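Local coordinates for protein Exo-poly-alpha-D-galacturonosidase (PDB 3JUR) that probably hydrolyses polygalacturonan, the backbone of pectin, acting as a hyperthermoactive exopolygalacturonase of glycoside hydrolase family 28, at residues V84-F90 and S130-S136; G107-Y111 and L167-A171; G386-I392 and A413-L419. All blocks are in the same frame, centred on the assembly; numbering follows the deposited sequence.

Interactions 1 and 3 are the same kind of contact, in-register parallel pairing of strands from successive coils of the right-handed beta-helix, on opposite sides of the chain's centre with their own centres about 41 Å apart. Interaction 2 is different: it packs a hairpin strand against a helix away from the coil stack. Its centre lies about 31 Å from that of interaction 1 and about 36 Å from that of interaction 3, with nearest atoms about 18 Å and 20 Å apart respectively; interactions 1 and 3 keep about 30 Å between nearest atoms, so no two touch. Along the chain, the segments of interactions 1 and 2 alternate, whereas interaction 3 opens after both have closed.

Interaction 1 (V84-F90 and S130-S136); sequences VKGTIKF and SGVLDGS
Successive coils of the parallel beta-helix meet here, with Thr87, Ile88 and Lys89 paired in register with Val132, Leu133 and Asp134. The two strands donate in turn: Ile88 N gives to Val132 O, Asp134 N to Ile88 O (2.8 Å), and Phe90 N to Asp134 O. Where the chains turn into the strands, Gly131 N reaches Val84 O from above the carbonyl plane; a CB on Gly131 would probably clash with Gly86 O. A water joins Lys85 O to Ser130 OG beside this turn.

At the other end the polar groups gather. Lys89 runs out straight and bends only at its last torsion (chi4 56°), which brings NZ to two partners. One is Asp134 OD2 at 2.9 Å, a salt bridge made from above the carboxylate plane; the other is Ser136 OG, also 2.9 Å from Lys89 NZ. That hydroxyl in turn donates to Phe90 O (Ser136 OG to Phe90 O, 2.8 Å). Asp134 OD1 takes Ser136 N at 3.0 Å, closing an Asx turn, and also accepts from Asn210 ND2, so partners on both oxygens probably hold the carboxylate against rotation.

On the buried face, Leu133 CD2 lies 3.9 Å from Ile88 CD1, side by side with it, and meets Val84 CG2 crosswise at 4.1 Å. Strand 68-75 flanks the pair beyond strand 87-90, taking Ile88 on Thr71 and Ile74, while strand 207-209 continues the stack beyond strand 132-134, with Ile209 against Val132 and Asp134.

Interaction 2 (G107-Y111 and L167-A171); sequences GIELY and LKEMA
Leu167 carries CG anti to the backbone N (chi1 -180°), and this drives its isobutyl group off the helix toward Ile108 and Leu110. Ile108 answers with CG1 anti to the carbonyl carbon (chi1 -60°), a setting that splits its branches: CG2 turns to Leu167 and Ala171, while CD1 runs on to Lys168. The side chains of Leu167 and Ile108 run antiparallel alongside one another, with Leu167 CD1 3.7 Å from Ile108 CG2. The same Leu167 CD1 also lies 3.8 Å from Leu110 CB, so one methyl wedges between two residues that point from the same side of the strand. Leu110 lies roughly perpendicular to Leu167.

The strand belongs to a short antiparallel pair, 103-105 with 108-112, set apart from the beta-helix coils, and helix 161-173 lies across it: the short segments cross at 106°, with their axes 9.2 Å apart. Leu167 and Ala171, one helical turn apart, both present apolar groups to Ile108, and Ala171 CB comes to 3.9 Å from Ile108 CG2. Its small methyl is consistent with the close approach here, the two CA atoms of Ile108 and Ala171 being 7.3 Å apart. Lys168 points away at its root, yet its CG still meets Ile108 CD1 at 3.8 Å, the aliphatic stem flanking the isoleucine tip. Replacing Leu167 with an alanine would probably open a gap between helix and strand, with Ile108 CG2 and Leu110 CB both losing their leucine methyl.

Phe105 packs on Leu167 and Leu110 from the partner strand, and Phe182 and Leu188 add to Leu110. Glu109, whose side chain leaves on the other side of the strand, is held by Tyr196 OH and Arg275 NH2.

Interaction 3 (G386-I392 and A413-L419); sequences GKYAVRI and AKISVLL
Tyr388 lies alongside Ile415 and across Leu418, and its CE1 is the shared point of touch: Ile415 CD1 stands 3.6 Å from Tyr388 CE1, and Leu418 CD1 is equally near it. Both methyls come at the ring obliquely. One ring face is covered from its own segment, where Arg391 CD sits 4.0 Å above the centre; the arginine, extended from CG to NE, turns one guanidinium face to Tyr388 CZ, which sits toward the rim of that group. Arg391 CG also touches Leu418 CD2 at 4.0 Å.

On the other face of the pair, Ile392 CB meets Leu419 CD1 at 3.8 Å, the leucine having CG anti to the backbone N (chi1 -178°). At the corner of the coil Ala389 CB rests 3.8 Å from Ala413 CB.

The frame behind these contacts is a parallel ladder in strict register, the CA atoms of residues 386-392 facing those of 413-419 one by one. Ile415 N gives to Lys387 O and Ala389 N returns to Ile415 O. Past the corner Val390 N binds Ser416 O, less straight at 143°, and Leu418 N then binds Val390 O, followed by Ile392 N to Leu418 O. This is the coil-on-coil pairing of the beta-helix, and strand 357-359 continues it on the far side of strand 388-393. Ser416 and Val417 form a classic beta bulge against strand 444-447, and Met431 packs on Ala389, Val390 and Ser416.

Lys387 and Lys414 run side by side with their NZ atoms 5.9 Å apart. Glu353 pairs with Lys387, while Arg391 has both Glu354 and Glu393; these carboxylates would probably offset the positive charge gathered here, whereas the face of Val390, Ile392, Val417 and Leu419 is wholly apolar.

Interaction 1 (V84-F90 and S130-S136)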
loop_
_atom_site.group_PDB
_atom_site.type_symbol
_atom_site.label_atom_id
_atom_site.label_comp_id
_atom_site.label_asym_id
_atom_site.label_seq_id
_atom_site.Cartn_x
_atom_site.Cartn_y
_atom_site.Cartn_z
ATOM N N VAL D 84 -15.076 49.312 9.940
ATOM C CA VAL D 84 -14.444 49.689 8.678
ATOM C C VAL D 84 -15.226 49.184 7.462
ATOM O O VAL D 84 -15.267 47.967 7.191
ATOM C CB VAL D 84 -12.973 49.184 8.600
ATOM C CG1 VAL D 84 -12.234 49.873 7.459
ATOM C CG2 VAL D 84 -12.244 49.428 9.914
ATOM N N LYS D 85 -15.842 50.122 6.740
ATOM C CA LYS D 85 -16.541 49.818 5.487
ATOM C C LYS D 85 -15.654 50.145 4.285
ATOM O O LYS D 85 -15.587 49.371 3.333
ATOM C CB LYS D 85 -17.853 50.602 5.381
ATOM C CG LYS D 85 -18.960 50.147 6.315
ATOM C CD LYS D 85 -20.187 51.042 6.126
ATOM C CE LYS D 85 -21.407 50.516 6.867
ATOM N NZ LYS D 85 -22.629 51.293 6.489
ATOM N N GLY D 86 -14.988 51.299 4.335
ATOM C CA GLY D 86 -14.062 51.715 3.280
ATOM C C GLY D 86 -12.666 51.157 3.510
ATOM O O GLY D 86 -12.511 50.051 4.025
ATOM N N THR D 87 -11.657 51.929 3.119
ATOM C CA THR D 87 -10.261 51.574 3.320
ATOM C C THR D 87 -9.624 52.561 4.299
ATOM O O THR D 87 -9.798 53.781 4.167
ATOM C CB THR D 87 -9.474 51.590 1.972
ATOM O OG1 THR D 87 -10.003 50.594 1.083
ATOM C CG2 THR D 87 -7.969 51.328 2.181
ATOM N N ILE D 88 -8.916 52.033 5.293
ATOM C CA ILE D 88 -8.016 52.848 6.102
ATOM C C ILE D 88 -6.610 52.629 5.553
ATOM O O ILE D 88 -6.067 51.520 5.644
ATOM C CB ILE D 88 -8.075 52.497 7.616
ATOM C CG1 ILE D 88 -9.483 52.737 8.177
ATOM C CG2 ILE D 88 -7.057 53.327 8.385
ATOM C CD1 ILE D 88 -9.691 52.248 9.605
ATOM N N LYS D 89 -6.043 53.674 4.953
ATOM C CA LYS D 89 -4.717 53.583 4.347
ATOM C C LYS D 89 -3.719 54.373 5.176
ATOM O O LYS D 89 -3.816 55.602 5.284
ATOM C CB LYS D 89 -4.729 54.076 2.894
ATOM C CG LYS D 89 -3.382 53.931 2.187
ATOM C CD LYS D 89 -3.433 54.376 0.725
ATOM C CE LYS D 89 -2.090 54.158 0.032
ATOM N NZ LYS D 89 -1.664 52.730 0.131
ATOM N N PHE D 90 -2.754 53.663 5.752
ATOM C CA PHE D 90 -1.802 54.273 6.666
ATOM C C PHE D 90 -0.667 54.969 5.942
ATOM O O PHE D 90 -0.090 54.415 5.010
ATOM C CB PHE D 90 -1.287 53.240 7.667
ATOM C CG PHE D 90 -2.341 52.779 8.620
ATOM C CD1 PHE D 90 -3.151 51.689 8.308
ATOM C CD2 PHE D 90 -2.559 53.459 9.812
ATOM C CE1 PHE D 90 -4.143 51.271 9.179
ATOM C CE2 PHE D 90 -3.550 53.048 10.690
ATOM C CZ PHE D 90 -4.341 51.957 10.375
ATOM N N SER D 130 -16.407 45.085 6.656
ATOM C CA SER D 130 -15.885 44.354 5.508
ATOM C C SER D 130 -14.902 45.186 4.679
ATOM O O SER D 130 -14.654 44.879 3.510
ATOM C CB SER D 130 -17.038 43.882 4.628
ATOM O OG SER D 130 -17.723 45.009 4.106
ATOM N N GLY D 131 -14.330 46.215 5.294
ATOM C CA GLY D 131 -13.411 47.109 4.605
ATOM C C GLY D 131 -11.968 46.655 4.680
ATOM O O GLY D 131 -11.689 45.515 5.045
ATOM N N VAL D 132 -11.047 47.561 4.353
ATOM C CA VAL D 132 -9.634 47.219 4.204
ATOM C C VAL D 132 -8.741 48.041 5.136
ATOM O O VAL D 132 -8.941 49.252 5.309
ATOM C CB VAL D 132 -9.180 47.408 2.723
ATOM C CG1 VAL D 132 -7.699 47.069 2.534
ATOM C CG2 VAL D 132 -10.053 46.573 1.783
ATOM N N LEU D 133 -7.766 47.372 5.739
ATOM C CA LEU D 133 -6.668 48.052 6.421
ATOM C C LEU D 133 -5.424 47.913 5.546
ATOM O O LEU D 133 -4.956 46.803 5.269
ATOM C CB LEU D 133 -6.433 47.474 7.822
ATOM C CG LEU D 133 -7.628 47.350 8.782
ATOM C CD1 LEU D 133 -7.175 46.754 10.102
ATOM C CD2 LEU D 133 -8.355 48.680 9.020
ATOM N N ASP D 134 -4.912 49.050 5.088
ATOM C CA ASP D 134 -3.801 49.079 4.136
ATOM C C ASP D 134 -2.589 49.773 4.768
ATOM O O ASP D 134 -2.563 50.998 4.907
ATOM C CB ASP D 134 -4.255 49.779 2.848
ATOM C CG ASP D 134 -3.151 49.906 1.806
ATOM O OD1 ASP D 134 -2.012 49.418 2.012
ATOM O OD2 ASP D 134 -3.444 50.508 0.757
ATOM N N GLY D 135 -1.598 48.972 5.155
ATOM C CA GLY D 135 -0.410 49.467 5.847
ATOM C C GLY D 135 0.587 50.221 4.987
ATOM O O GLY D 135 1.537 50.809 5.515
ATOM N N SER D 136 0.372 50.185 3.671
ATOM C CA SER D 136 1.200 50.877 2.676
ATOM C C SER D 136 2.675 50.458 2.621
ATOM O O SER D 136 3.510 51.199 2.087
ATOM C CB SER D 136 1.088 52.404 2.818
ATOM O OG SER D 136 -0.249 52.835 2.644
HETATM O O HOH W 1 -17.195 47.348 2.857
#

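Interaction 2 (G107-Y111 and L167-A171)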
loop_
_atom_site.group_PDB
_atom_site.type_symbol
_atom_site.label_atom_id
_atom_site.label_comp_id
_atom_site.label_asym_id
_atom_site.label_seq_id
_atom_site.Cartn_x
_atom_site.Cartn_y
_atom_site.Cartn_z
ATOM N N GLY D 107 9.666 39.016 20.033
ATOM C CA GLY D 107 9.643 38.409 21.362
ATOM C C GLY D 107 10.313 39.174 22.495
ATOM O O GLY D 107 10.351 38.685 23.627
ATOM N N ILE D 108 10.844 40.360 22.211
ATOM C CA ILE D 108 11.463 41.184 23.260
ATOM C C ILE D 108 10.770 42.549 23.370
ATOM O O ILE D 108 10.594 43.249 22.366
ATOM C CB ILE D 108 13.005 41.355 23.058
ATOM C CG1 ILE D 108 13.718 39.995 23.075
ATOM C CG2 ILE D 108 13.606 42.272 24.142
ATOM C CD1 ILE D 108 15.118 40.010 22.493
ATOM N N GLU D 109 10.376 42.906 24.594
ATOM C CA GLU D 109 9.708 44.179 24.867
ATOM C C GLU D 109 10.645 45.366 24.694
ATOM O O GLU D 109 11.833 45.288 25.011
ATOM C CB GLU D 109 9.138 44.194 26.286
ATOM C CG GLU D 109 7.976 43.238 26.502
ATOM C CD GLU D 109 7.251 43.487 27.811
ATOM O OE1 GLU D 109 6.023 43.247 27.870
ATOM O OE2 GLU D 109 7.909 43.922 28.778
ATOM N N LEU D 110 10.098 46.463 24.183
ATOM C CA LEU D 110 10.856 47.695 23.980
ATOM C C LEU D 110 9.916 48.886 23.796
ATOM O O LEU D 110 8.694 48.724 23.713
ATOM C CB LEU D 110 11.779 47.560 22.756
ATOM C CG LEU D 110 11.186 47.747 21.354
ATOM C CD1 LEU D 110 12.289 47.877 20.332
ATOM C CD2 LEU D 110 10.228 46.623 20.971
ATOM N N TYR D 111 10.495 50.082 23.746
ATOM C CA TYR D 111 9.775 51.264 23.290
ATOM C C TYR D 111 10.222 51.585 21.873
ATOM O O TYR D 111 11.415 51.737 21.599
ATOM C CB TYR D 111 9.971 52.441 24.251
ATOM C CG TYR D 111 9.080 52.334 25.463
ATOM C CD1 TYR D 111 7.907 53.079 25.556
ATOM C CD2 TYR D 111 9.391 51.460 26.503
ATOM C CE1 TYR D 111 7.073 52.971 26.672
ATOM C CE2 TYR D 111 8.568 51.337 27.614
ATOM C CZ TYR D 111 7.411 52.094 27.695
ATOM O OH TYR D 111 6.601 51.969 28.804
ATOM N N LEU D 167 19.130 45.093 21.055
ATOM C CA LEU D 167 17.932 44.734 21.818
ATOM C C LEU D 167 18.094 43.418 22.594
ATOM O O LEU D 167 17.684 43.325 23.755
ATOM C CB LEU D 167 16.699 44.684 20.901
ATOM C CG LEU D 167 15.335 44.331 21.513
ATOM C CD1 LEU D 167 14.898 45.358 22.548
ATOM C CD2 LEU D 167 14.274 44.182 20.435
ATOM N N LYS D 168 18.686 42.413 21.951
ATOM C CA LYS D 168 18.925 41.118 22.599
ATOM C C LYS D 168 19.891 41.261 23.773
ATOM O O LYS D 168 19.649 40.724 24.856
ATOM C CB LYS D 168 19.456 40.091 21.596
ATOM C CG LYS D 168 18.414 39.601 20.589
ATOM C CD LYS D 168 19.055 38.696 19.541
ATOM C CE LYS D 168 18.016 38.119 18.589
ATOM N NZ LYS D 168 18.647 37.629 17.328
ATOM N N GLU D 169 20.973 42.004 23.550
ATOM C CA GLU D 169 21.969 42.261 24.594
ATOM C C GLU D 169 21.389 42.986 25.808
ATOM O O GLU D 169 21.697 42.630 26.943
ATOM C CB GLU D 169 23.172 43.009 24.023
ATOM C CG GLU D 169 24.267 42.074 23.534
ATOM C CD GLU D 169 25.155 42.689 22.464
ATOM O OE1 GLU D 169 25.628 43.833 22.647
ATOM O OE2 GLU D 169 25.388 42.014 21.436
ATOM N N MET D 170 20.534 43.977 25.557
ATOM C CA MET D 170 19.831 44.700 26.621
ATOM C C MET D 170 18.964 43.765 27.463
ATOM O O MET D 170 18.994 43.827 28.690
ATOM C CB MET D 170 18.970 45.822 26.040
ATOM C CG MET D 170 19.744 47.021 25.534
ATOM S SD MET D 170 18.722 48.065 24.466
ATOM C CE MET D 170 19.734 49.551 24.413
ATOM N N ALA D 171 18.201 42.898 26.802
ATOM C CA ALA D 171 17.351 41.938 27.498
ATOM C C ALA D 171 18.188 40.995 28.359
ATOM O O ALA D 171 17.837 40.731 29.515
ATOM C CB ALA D 171 16.496 41.164 26.513
#

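Interaction 3 (G386-I392 and A413-L419)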
loop_
_atom_site.group_PDB
_atom_site.type_symbol
_atom_site.label_atom_id
_atom_site.label_comp_id
_atom_site.label_asym_id
_atom_site.label_seq_id
_atom_site.Cartn_x
_atom_site.Cartn_y
_atom_site.Cartn_z
ATOM N N GLY D 386 5.735 17.470 -0.713
ATOM C CA GLY D 386 6.798 17.822 0.229
ATOM C C GLY D 386 8.140 17.152 -0.018
ATOM O O GLY D 386 8.216 16.075 -0.600
ATOM N N LYS D 387 9.201 17.814 0.429
ATOM C CA LYS D 387 10.516 17.183 0.527
ATOM C C LYS D 387 10.491 16.169 1.666
ATOM O O LYS D 387 11.100 15.103 1.557
ATOM C CB LYS D 387 11.615 18.237 0.741
ATOM C CG LYS D 387 11.883 19.069 -0.501
ATOM C CD LYS D 387 12.505 20.432 -0.203
ATOM C CE LYS D 387 12.486 21.295 -1.471
ATOM N NZ LYS D 387 13.079 22.650 -1.264
ATOM N N TYR D 388 9.776 16.514 2.741
ATOM C CA TYR D 388 9.594 15.648 3.913
ATOM C C TYR D 388 8.130 15.555 4.325
ATOM O O TYR D 388 7.418 16.560 4.331
ATOM C CB TYR D 388 10.371 16.194 5.113
ATOM C CG TYR D 388 11.867 16.229 4.922
ATOM C CD1 TYR D 388 12.678 15.222 5.450
ATOM C CD2 TYR D 388 12.472 17.271 4.211
ATOM C CE1 TYR D 388 14.058 15.256 5.278
ATOM C CE2 TYR D 388 13.853 17.319 4.033
ATOM C CZ TYR D 388 14.637 16.311 4.569
ATOM O OH TYR D 388 15.992 16.360 4.384
ATOM N N ALA D 389 7.678 14.355 4.668
ATOM C CA ALA D 389 6.383 14.224 5.333
ATOM C C ALA D 389 6.572 14.563 6.809
ATOM O O ALA D 389 5.874 15.423 7.356
ATOM C CB ALA D 389 5.814 12.797 5.161
ATOM N N VAL D 390 7.524 13.888 7.446
ATOM C CA VAL D 390 7.813 14.094 8.868
ATOM C C VAL D 390 9.321 14.318 9.073
ATOM O O VAL D 390 10.144 13.452 8.751
ATOM C CB VAL D 390 7.339 12.907 9.737
ATOM C CG1 VAL D 390 7.629 13.166 11.212
ATOM C CG2 VAL D 390 5.855 12.628 9.540
ATOM N N ARG D 391 9.666 15.493 9.594
ATOM C CA ARG D 391 11.041 15.840 9.906
ATOM C C ARG D 391 11.103 16.319 11.357
ATOM O O ARG D 391 10.596 17.396 11.686
ATOM C CB ARG D 391 11.535 16.920 8.943
ATOM C CG ARG D 391 13.019 17.252 9.058
ATOM C CD ARG D 391 13.378 18.385 8.109
ATOM N NE ARG D 391 14.786 18.744 8.202
ATOM C CZ ARG D 391 15.396 19.651 7.439
ATOM N NH1 ARG D 391 14.727 20.331 6.510
ATOM N NH2 ARG D 391 16.689 19.883 7.616
ATOM N N ILE D 392 11.691 15.492 12.229
ATOM C CA ILE D 392 11.711 15.773 13.670
ATOM C C ILE D 392 13.141 15.704 14.183
ATOM O O ILE D 392 13.784 14.658 14.113
ATOM C CB ILE D 392 10.780 14.811 14.476
ATOM C CG1 ILE D 392 9.320 15.026 14.071
ATOM C CG2 ILE D 392 10.970 15.005 16.009
ATOM C CD1 ILE D 392 8.369 13.916 14.518
ATOM N N ALA D 413 5.422 12.843 -0.706
ATOM C CA ALA D 413 6.568 13.438 -0.039
ATOM C C ALA D 413 7.813 12.640 -0.426
ATOM O O ALA D 413 7.761 11.418 -0.521
ATOM C CB ALA D 413 6.373 13.442 1.461
ATOM N N LYS D 414 8.924 13.327 -0.667
ATOM C CA LYS D 414 10.140 12.639 -1.096
ATOM C C LYS D 414 10.715 11.743 0.006
ATOM O O LYS D 414 10.946 10.561 -0.217
ATOM C CB LYS D 414 11.178 13.631 -1.637
ATOM C CG LYS D 414 10.856 14.086 -3.066
ATOM C CD LYS D 414 11.816 15.164 -3.584
ATOM C CE LYS D 414 11.275 16.573 -3.338
ATOM N NZ LYS D 414 12.035 17.569 -4.164
ATOM N N ILE D 415 10.932 12.312 1.189
ATOM C CA ILE D 415 11.335 11.545 2.361
ATOM C C ILE D 415 10.139 11.404 3.304
ATOM O O ILE D 415 9.467 12.392 3.607
ATOM C CB ILE D 415 12.538 12.212 3.067
ATOM C CG1 ILE D 415 13.768 12.134 2.157
ATOM C CG2 ILE D 415 12.819 11.556 4.436
ATOM C CD1 ILE D 415 14.887 13.083 2.518
ATOM N N SER D 416 9.856 10.177 3.737
ATOM C CA SER D 416 8.764 9.935 4.695
ATOM C C SER D 416 9.111 10.400 6.107
ATOM O O SER D 416 8.373 11.188 6.704
ATOM C CB SER D 416 8.367 8.456 4.712
ATOM O OG SER D 416 7.891 8.066 3.443
ATOM N N VAL D 417 10.223 9.906 6.650
ATOM C CA VAL D 417 10.622 10.268 8.012
ATOM C C VAL D 417 12.113 10.626 8.091
ATOM O O VAL D 417 12.984 9.887 7.609
ATOM C CB VAL D 417 10.272 9.155 9.061
ATOM C CG1 VAL D 417 10.707 9.563 10.493
ATOM C CG2 VAL D 417 8.778 8.839 9.052
ATOM N N LEU D 418 12.384 11.790 8.669
ATOM C CA LEU D 418 13.710 12.099 9.173
ATOM C C LEU D 418 13.532 12.305 10.664
ATOM O O LEU D 418 12.796 13.203 11.089
ATOM C CB LEU D 418 14.315 13.337 8.492
ATOM C CG LEU D 418 15.739 13.733 8.918
ATOM C CD1 LEU D 418 16.451 14.534 7.843
ATOM C CD2 LEU D 418 15.708 14.538 10.210
ATOM N N LEU D 419 14.169 11.442 11.448
ATOM C CA LEU D 419 14.108 11.521 12.901
ATOM C C LEU D 419 15.515 11.533 13.473
ATOM O O LEU D 419 16.325 10.671 13.145
ATOM C CB LEU D 419 13.323 10.342 13.494
ATOM C CG LEU D 419 13.155 10.346 15.026
ATOM C CD1 LEU D 419 12.139 11.411 15.475
ATOM C CD2 LEU D 419 12.758 8.965 15.556
#